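Local atomic coordinates of DNA alpha-glucosyltransferase (Enterobacteria phage T4, PDB entry 1XV5), a protein that is a phage glycosyltransferase of the GT-B class, built of two Rossmann-like domains, and binds uridine-5'-diphosphate. Residues K300-S305 with E328-R333; F139-N144 with Y173-P178. All coordinates share one frame; numbering follows the deposited sequence.

Interaction 1: residues K300-S305 with E328-R333. With EDO (1,2-ethanediol), chain F.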
loop_
_atom_site.group_PDB
_atom_site.type_symbol
_atom_site.label_atom_id
_atom_site.label_comp_id
_atom_site.label_asym_id
_atom_site.label_seq_id
_atom_site.Cartn_x
_atom_site.Cartn_y
_atom_site.Cartn_z
ATOM N N LYS A 300 -13.398 9.151 -5.739
ATOM C CA LYS A 300 -12.852 9.011 -7.091
ATOM C C LYS A 300 -11.670 8.052 -7.192
ATOM O O LYS A 300 -11.458 7.434 -8.235
ATOM C CB LYS A 300 -12.422 10.379 -7.624
ATOM C CG LYS A 300 -11.313 11.012 -6.803
ATOM C CD LYS A 300 -11.117 12.485 -7.133
ATOM C CE LYS A 300 -10.512 12.687 -8.501
ATOM N NZ LYS A 300 -10.240 14.134 -8.733
ATOM N N TYR A 301 -10.899 7.939 -6.112
ATOM C CA TYR A 301 -9.720 7.077 -6.092
ATOM C C TYR A 301 -10.020 5.651 -5.647
ATOM O O TYR A 301 -9.144 4.788 -5.701
ATOM C CB TYR A 301 -8.662 7.652 -5.144
ATOM C CG TYR A 301 -8.254 9.070 -5.451
ATOM C CD1 TYR A 301 -7.588 9.382 -6.636
ATOM C CD2 TYR A 301 -8.551 10.109 -4.566
ATOM C CE1 TYR A 301 -7.228 10.696 -6.938
ATOM C CE2 TYR A 301 -8.198 11.429 -4.858
ATOM C CZ TYR A 301 -7.539 11.714 -6.047
ATOM O OH TYR A 301 -7.206 13.016 -6.355
ATOM N N LEU A 302 -11.250 5.403 -5.213
ATOM C CA LEU A 302 -11.616 4.086 -4.705
ATOM C C LEU A 302 -12.515 3.246 -5.601
ATOM O O LEU A 302 -13.596 3.685 -5.994
ATOM C CB LEU A 302 -12.282 4.248 -3.333
ATOM C CG LEU A 302 -11.420 4.946 -2.272
ATOM C CD1 LEU A 302 -12.265 5.288 -1.051
ATOM C CD2 LEU A 302 -10.252 4.046 -1.879
ATOM N N GLN A 303 -12.065 2.031 -5.908
ATOM C CA GLN A 303 -12.837 1.103 -6.725
ATOM C C GLN A 303 -12.912 -0.230 -5.978
ATOM O O GLN A 303 -13.944 -0.545 -5.384
ATOM C CB GLN A 303 -12.196 0.925 -8.112
ATOM C CG GLN A 303 -13.119 0.234 -9.123
ATOM C CD GLN A 303 -12.753 0.542 -10.568
ATOM O OE1 GLN A 303 -12.433 1.683 -10.905
ATOM N NE2 GLN A 303 -12.825 -0.468 -11.433
ATOM N N ARG A 304 -11.823 -0.999 -5.987
ATOM C CA ARG A 304 -11.778 -2.286 -5.280
ATOM C C ARG A 304 -10.542 -2.403 -4.391
ATOM O O ARG A 304 -10.441 -3.314 -3.583
ATOM C CB ARG A 304 -11.720 -3.468 -6.265
ATOM C CG ARG A 304 -12.951 -3.696 -7.132
ATOM C CD ARG A 304 -12.731 -4.918 -8.035
ATOM N NE ARG A 304 -11.588 -4.733 -8.930
ATOM C CZ ARG A 304 -10.977 -5.717 -9.587
ATOM N NH1 ARG A 304 -9.942 -5.449 -10.376
ATOM N NH2 ARG A 304 -11.392 -6.969 -9.452
ATOM N N SER A 305 -9.605 -1.476 -4.531
ATOM C CA SER A 305 -8.362 -1.566 -3.780
ATOM C C SER A 305 -8.290 -1.135 -2.321
ATOM O O SER A 305 -8.485 0.039 -1.997
ATOM C CB SER A 305 -7.254 -0.822 -4.535
ATOM O OG SER A 305 -7.127 -1.293 -5.862
ATOM N N GLU A 328 -17.565 2.021 2.432
ATOM C CA GLU A 328 -18.757 2.315 1.644
ATOM C C GLU A 328 -18.415 2.587 0.181
ATOM O O GLU A 328 -19.203 2.276 -0.717
ATOM C CB GLU A 328 -19.487 3.536 2.219
ATOM C CG GLU A 328 -20.173 3.281 3.553
ATOM C CD GLU A 328 -20.743 4.543 4.176
ATOM O OE1 GLU A 328 -21.552 4.422 5.119
ATOM O OE2 GLU A 328 -20.377 5.653 3.732
ATOM N N ASN A 329 -17.236 3.160 -0.049
ATOM C CA ASN A 329 -16.787 3.521 -1.391
ATOM C C ASN A 329 -16.058 2.417 -2.151
ATOM O O ASN A 329 -15.811 2.551 -3.350
ATOM C CB ASN A 329 -15.879 4.755 -1.322
ATOM C CG ASN A 329 -16.601 5.993 -0.827
ATOM O OD1 ASN A 329 -15.973 6.946 -0.355
ATOM N ND2 ASN A 329 -17.921 5.995 -0.942
ATOM N N LEU A 330 -15.697 1.341 -1.462
ATOM C CA LEU A 330 -15.001 0.231 -2.104
ATOM C C LEU A 330 -15.959 -0.925 -2.350
ATOM O O LEU A 330 -16.880 -1.151 -1.569
ATOM C CB LEU A 330 -13.835 -0.250 -1.235
ATOM C CG LEU A 330 -12.585 0.633 -1.233
ATOM C CD1 LEU A 330 -11.608 0.119 -0.196
ATOM C CD2 LEU A 330 -11.954 0.631 -2.625
ATOM N N LYS A 331 -15.728 -1.655 -3.438
ATOM C CA LYS A 331 -16.565 -2.791 -3.797
ATOM C C LYS A 331 -15.840 -4.127 -3.627
ATOM O O LYS A 331 -14.686 -4.281 -4.027
ATOM C CB LYS A 331 -17.046 -2.655 -5.243
ATOM C CG LYS A 331 -17.937 -1.449 -5.497
ATOM C CD LYS A 331 -18.487 -1.476 -6.913
ATOM C CE LYS A 331 -19.353 -0.264 -7.209
ATOM N NZ LYS A 331 -18.555 0.991 -7.304
ATOM N N PHE A 332 -16.549 -5.085 -3.039
ATOM C CA PHE A 332 -16.040 -6.433 -2.781
ATOM C C PHE A 332 -15.676 -7.109 -4.103
ATOM O O PHE A 332 -16.452 -7.093 -5.054
ATOM C CB PHE A 332 -17.135 -7.219 -2.041
ATOM C CG PHE A 332 -16.697 -8.549 -1.490
ATOM C CD1 PHE A 332 -15.381 -8.777 -1.095
ATOM C CD2 PHE A 332 -17.637 -9.555 -1.289
ATOM C CE1 PHE A 332 -15.009 -9.988 -0.503
ATOM C CE2 PHE A 332 -17.282 -10.765 -0.701
ATOM C CZ PHE A 332 -15.963 -10.984 -0.305
ATOM N N ARG A 333 -14.487 -7.700 -4.165
ATOM C CA ARG A 333 -14.033 -8.366 -5.385
ATOM C C ARG A 333 -15.009 -9.449 -5.847
ATOM O O ARG A 333 -15.243 -9.624 -7.045
ATOM C CB ARG A 333 -12.660 -9.003 -5.149
ATOM C CG ARG A 333 -11.995 -9.586 -6.406
ATOM C CD ARG A 333 -10.764 -10.420 -6.037
ATOM N NE ARG A 333 -11.142 -11.577 -5.229
ATOM C CZ ARG A 333 -11.623 -12.714 -5.722
ATOM N NH1 ARG A 333 -11.775 -12.864 -7.033
ATOM N NH2 ARG A 333 -11.989 -13.687 -4.901
HETATM C C1 EDO F . -13.005 -16.518 -6.721
HETATM O O1 EDO F . -13.830 -15.610 -5.972
HETATM C C2 EDO F . -12.376 -15.843 -7.947
HETATM O O2 EDO F . -13.359 -15.525 -8.947
HETATM O O HOH W 1 -16.115 1.526 -5.750
HETATM O O HOH W 2 -14.016 -8.254 -9.146
#
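Gln303 and Leu330 meet where a loop packs against the end of a helix in the C-terminal Rossmann-like domain of this GT-B fold. The loop, 300-305, opens with the last residues of a 3-10 turn and lies between strand 288-293 and helix 308-316; its partner comprises the last two residues of helix 324-329 and the extended chain that follows from Leu330. The single direct hydrogen bond joins the backbones, Lys331 N giving to Gln303 O at 2.9 Å and 160°. The same oxygen also receives a CA-H...O contact from Leu330. The Lys331 chain runs extended and turns at its last torsion (chi4 70°), where NZ donates to a water 2.9 Å away; that water also lies close to the carbonyl oxygens of Gln303 and Asn329. Leucines fill the apolar side: CD2 of Leu330 lies 3.7 Å from CB of Leu302 and also approaches the backbone of Ser305, while CD1 of Leu302 rests against CB of Asn329 at 3.7 Å. Further along, CG of Arg304 passes Lys331 O at 3.6 Å, and the Arg304 guanidinium forms a salt bridge through NH1 with Glu394. Arg304 NH2 comes near CG of Arg333, the two like charges staying apart, and a water accepts from Arg304 NH2 at 2.9 Å and donates to Arg333 O at 2.8 Å. Arg333 NH2 bonds to Gln384 O and, at 2.9 Å, to O1 of a 1,2-ethanediol.

Interaction 2: residues F139-N144 with Y173-P178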
loop_
_atom_site.group_PDB
_atom_site.type_symbol
_atom_site.label_atom_id
_atom_site.label_comp_id
_atom_site.label_asym_id
_atom_site.label_seq_id
_atom_site.Cartn_x
_atom_site.Cartn_y
_atom_site.Cartn_z
ATOM N N PHE A 139 -2.260 -0.575 -15.778
ATOM C CA PHE A 139 -3.156 -0.792 -14.635
ATOM C C PHE A 139 -3.206 0.436 -13.722
ATOM O O PHE A 139 -2.208 1.144 -13.564
ATOM C CB PHE A 139 -2.680 -1.955 -13.758
ATOM C CG PHE A 139 -2.845 -3.318 -14.364
ATOM C CD1 PHE A 139 -1.759 -3.971 -14.940
ATOM C CD2 PHE A 139 -4.060 -3.991 -14.279
ATOM C CE1 PHE A 139 -1.879 -5.277 -15.414
ATOM C CE2 PHE A 139 -4.190 -5.295 -14.751
ATOM C CZ PHE A 139 -3.097 -5.942 -15.317
ATOM N N SER A 140 -4.365 0.666 -13.105
ATOM C CA SER A 140 -4.535 1.768 -12.159
ATOM C C SER A 140 -5.516 1.322 -11.076
ATOM O O SER A 140 -6.250 0.354 -11.260
ATOM C CB SER A 140 -5.072 3.023 -12.850
ATOM O OG SER A 140 -6.463 2.926 -13.096
ATOM N N HIS A 141 -5.531 2.034 -9.954
ATOM C CA HIS A 141 -6.416 1.696 -8.839
ATOM C C HIS A 141 -7.876 2.095 -9.051
ATOM O O HIS A 141 -8.762 1.592 -8.358
ATOM C CB HIS A 141 -5.927 2.362 -7.549
ATOM C CG HIS A 141 -4.736 1.701 -6.928
ATOM N ND1 HIS A 141 -4.772 0.422 -6.418
ATOM C CD2 HIS A 141 -3.484 2.162 -6.699
ATOM C CE1 HIS A 141 -3.594 0.125 -5.898
ATOM N NE2 HIS A 141 -2.794 1.164 -6.055
ATOM N N SER A 142 -8.136 2.994 -9.995
ATOM C CA SER A 142 -9.510 3.440 -10.211
ATOM C C SER A 142 -9.792 4.001 -11.600
ATOM O O SER A 142 -8.982 4.737 -12.165
ATOM C CB SER A 142 -9.871 4.493 -9.159
ATOM O OG SER A 142 -11.166 5.026 -9.380
ATOM N N ASP A 143 -10.955 3.650 -12.143
ATOM C CA ASP A 143 -11.353 4.138 -13.457
ATOM C C ASP A 143 -11.580 5.650 -13.394
ATOM O O ASP A 143 -11.470 6.344 -14.405
ATOM C CB ASP A 143 -12.654 3.465 -13.922
ATOM C CG ASP A 143 -12.518 1.961 -14.099
ATOM O OD1 ASP A 143 -11.425 1.490 -14.473
ATOM O OD2 ASP A 143 -13.520 1.242 -13.882
ATOM N N ASN A 144 -11.888 6.155 -12.200
ATOM C CA ASN A 144 -12.151 7.584 -12.019
ATOM C C ASN A 144 -11.033 8.353 -11.324
ATOM O O ASN A 144 -11.215 9.510 -10.938
ATOM C CB ASN A 144 -13.457 7.774 -11.243
ATOM C CG ASN A 144 -14.661 7.270 -12.009
ATOM O OD1 ASN A 144 -14.965 7.758 -13.096
ATOM N ND2 ASN A 144 -15.350 6.282 -11.449
ATOM N N TYR A 173 -6.586 -0.909 -17.244
ATOM C CA TYR A 173 -7.322 -1.912 -16.491
ATOM C C TYR A 173 -7.249 -1.640 -15.000
ATOM O O TYR A 173 -6.258 -1.113 -14.500
ATOM C CB TYR A 173 -6.742 -3.296 -16.763
ATOM C CG TYR A 173 -6.797 -3.710 -18.210
ATOM C CD1 TYR A 173 -7.971 -4.219 -18.765
ATOM C CD2 TYR A 173 -5.677 -3.586 -19.031
ATOM C CE1 TYR A 173 -8.027 -4.597 -20.102
ATOM C CE2 TYR A 173 -5.723 -3.961 -20.370
ATOM C CZ TYR A 173 -6.901 -4.466 -20.897
ATOM O OH TYR A 173 -6.948 -4.843 -22.220
ATOM N N ASN A 174 -8.297 -2.013 -14.283
ATOM C CA ASN A 174 -8.296 -1.823 -12.846
ATOM C C ASN A 174 -7.554 -2.993 -12.214
ATOM O O ASN A 174 -7.514 -4.088 -12.777
ATOM C CB ASN A 174 -9.721 -1.779 -12.309
ATOM C CG ASN A 174 -9.767 -1.548 -10.816
ATOM O OD1 ASN A 174 -9.944 -2.483 -10.032
ATOM N ND2 ASN A 174 -9.589 -0.295 -10.411
ATOM N N PHE A 175 -6.962 -2.758 -11.049
ATOM C CA PHE A 175 -6.253 -3.805 -10.333
ATOM C C PHE A 175 -6.304 -3.501 -8.845
ATOM O O PHE A 175 -6.573 -2.366 -8.443
ATOM C CB PHE A 175 -4.786 -3.879 -10.782
ATOM C CG PHE A 175 -3.869 -2.935 -10.041
ATOM C CD1 PHE A 175 -3.076 -3.393 -8.991
ATOM C CD2 PHE A 175 -3.805 -1.591 -10.390
ATOM C CE1 PHE A 175 -2.228 -2.526 -8.296
ATOM C CE2 PHE A 175 -2.964 -0.712 -9.706
ATOM C CZ PHE A 175 -2.171 -1.182 -8.655
ATOM N N GLN A 176 -6.069 -4.529 -8.038
ATOM C CA GLN A 176 -6.015 -4.386 -6.587
ATOM C C GLN A 176 -4.610 -4.834 -6.216
ATOM O O GLN A 176 -4.080 -5.760 -6.826
ATOM C CB GLN A 176 -6.994 -5.327 -5.885
ATOM C CG GLN A 176 -8.451 -5.092 -6.173
ATOM C CD GLN A 176 -9.307 -6.200 -5.593
ATOM O OE1 GLN A 176 -9.486 -6.300 -4.374
ATOM N NE2 GLN A 176 -9.826 -7.054 -6.465
ATOM N N PRO A 177 -3.984 -4.180 -5.225
ATOM C CA PRO A 177 -2.630 -4.556 -4.794
ATOM C C PRO A 177 -2.779 -5.771 -3.867
ATOM O O PRO A 177 -3.189 -5.634 -2.712
ATOM C CB PRO A 177 -2.143 -3.304 -4.072
ATOM C CG PRO A 177 -3.403 -2.754 -3.468
ATOM C CD PRO A 177 -4.436 -2.943 -4.557
ATOM N N PRO A 178 -2.439 -6.975 -4.360
ATOM C CA PRO A 178 -2.553 -8.218 -3.594
ATOM C C PRO A 178 -1.448 -8.550 -2.609
ATOM O O PRO A 178 -0.313 -8.099 -2.736
ATOM C CB PRO A 178 -2.645 -9.300 -4.682
ATOM C CG PRO A 178 -2.570 -8.541 -6.026
ATOM C CD PRO A 178 -1.871 -7.259 -5.686
HETATM O O HOH W 3 -8.759 1.292 -12.732
HETATM O O HOH W 4 -9.338 -1.327 -7.500
#
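The His141 ring carries Phe175 over one face and has CD of Pro177 at its edge. The two rings form an offset stack with centroids 4.4 Å apart and planes at 30°; CZ of Phe175 sits toward the imidazole rim, 3.4 Å from CE1 of His141. Phe175 CG lies between its own backbone N and carbonyl carbon (chi1 86°), which sets this CG 4.0 Å from CB of Phe139; Ser140 CA lies in the phenyl plane at its edge. Asn174 O meets the edge of the Phe139 ring, whose CD2 also packs on CB of Tyr173 at 3.7 Å. Before the ring pair, along the chain, the backbones pair as parallel strands: Ser140 N donates to Tyr173 O at 2.9 Å, and Phe175 N reaches Ser140 O at 3.2 Å, tilted 27° from the carbonyl plane. Asn174, whose outside partner is Arg304, makes a weak bond from ND2 to His141 O (2.9 Å) and donates to a water that in turn donates to Ser140 OG and Asp143 OD1; Ser140 OG is also bonded to Asn148. Strands 137-140 and 172-174, joined through helix 146-155, thus make a beta-alpha-beta crossover at one border of the N-terminal Rossmann-like sheet, with the aromatic pair just past the strand ends.

How the interactions relate
Interaction 1 belongs to the C-terminal domain and interaction 2 to the N-terminal one, yet their centres are only about 10 Å apart, and the two meet directly where the domains face each other. Ser142 OG lies 2.7 Å from Lys300 O, and Gln303 OE1 lies 2.8 Å from Asp143 N, both probable hydrogen bonds. A further bond runs from Arg304 NH1 to Asn174 OD1. Ser305 OG is bonded to His141 ND1, so the stacked histidine of one contact is tied to the loop of the other. Uridine-5'-diphosphate is near both: about 6 Å from the side chain of Pro177 and about 8 Å from that of Ser305.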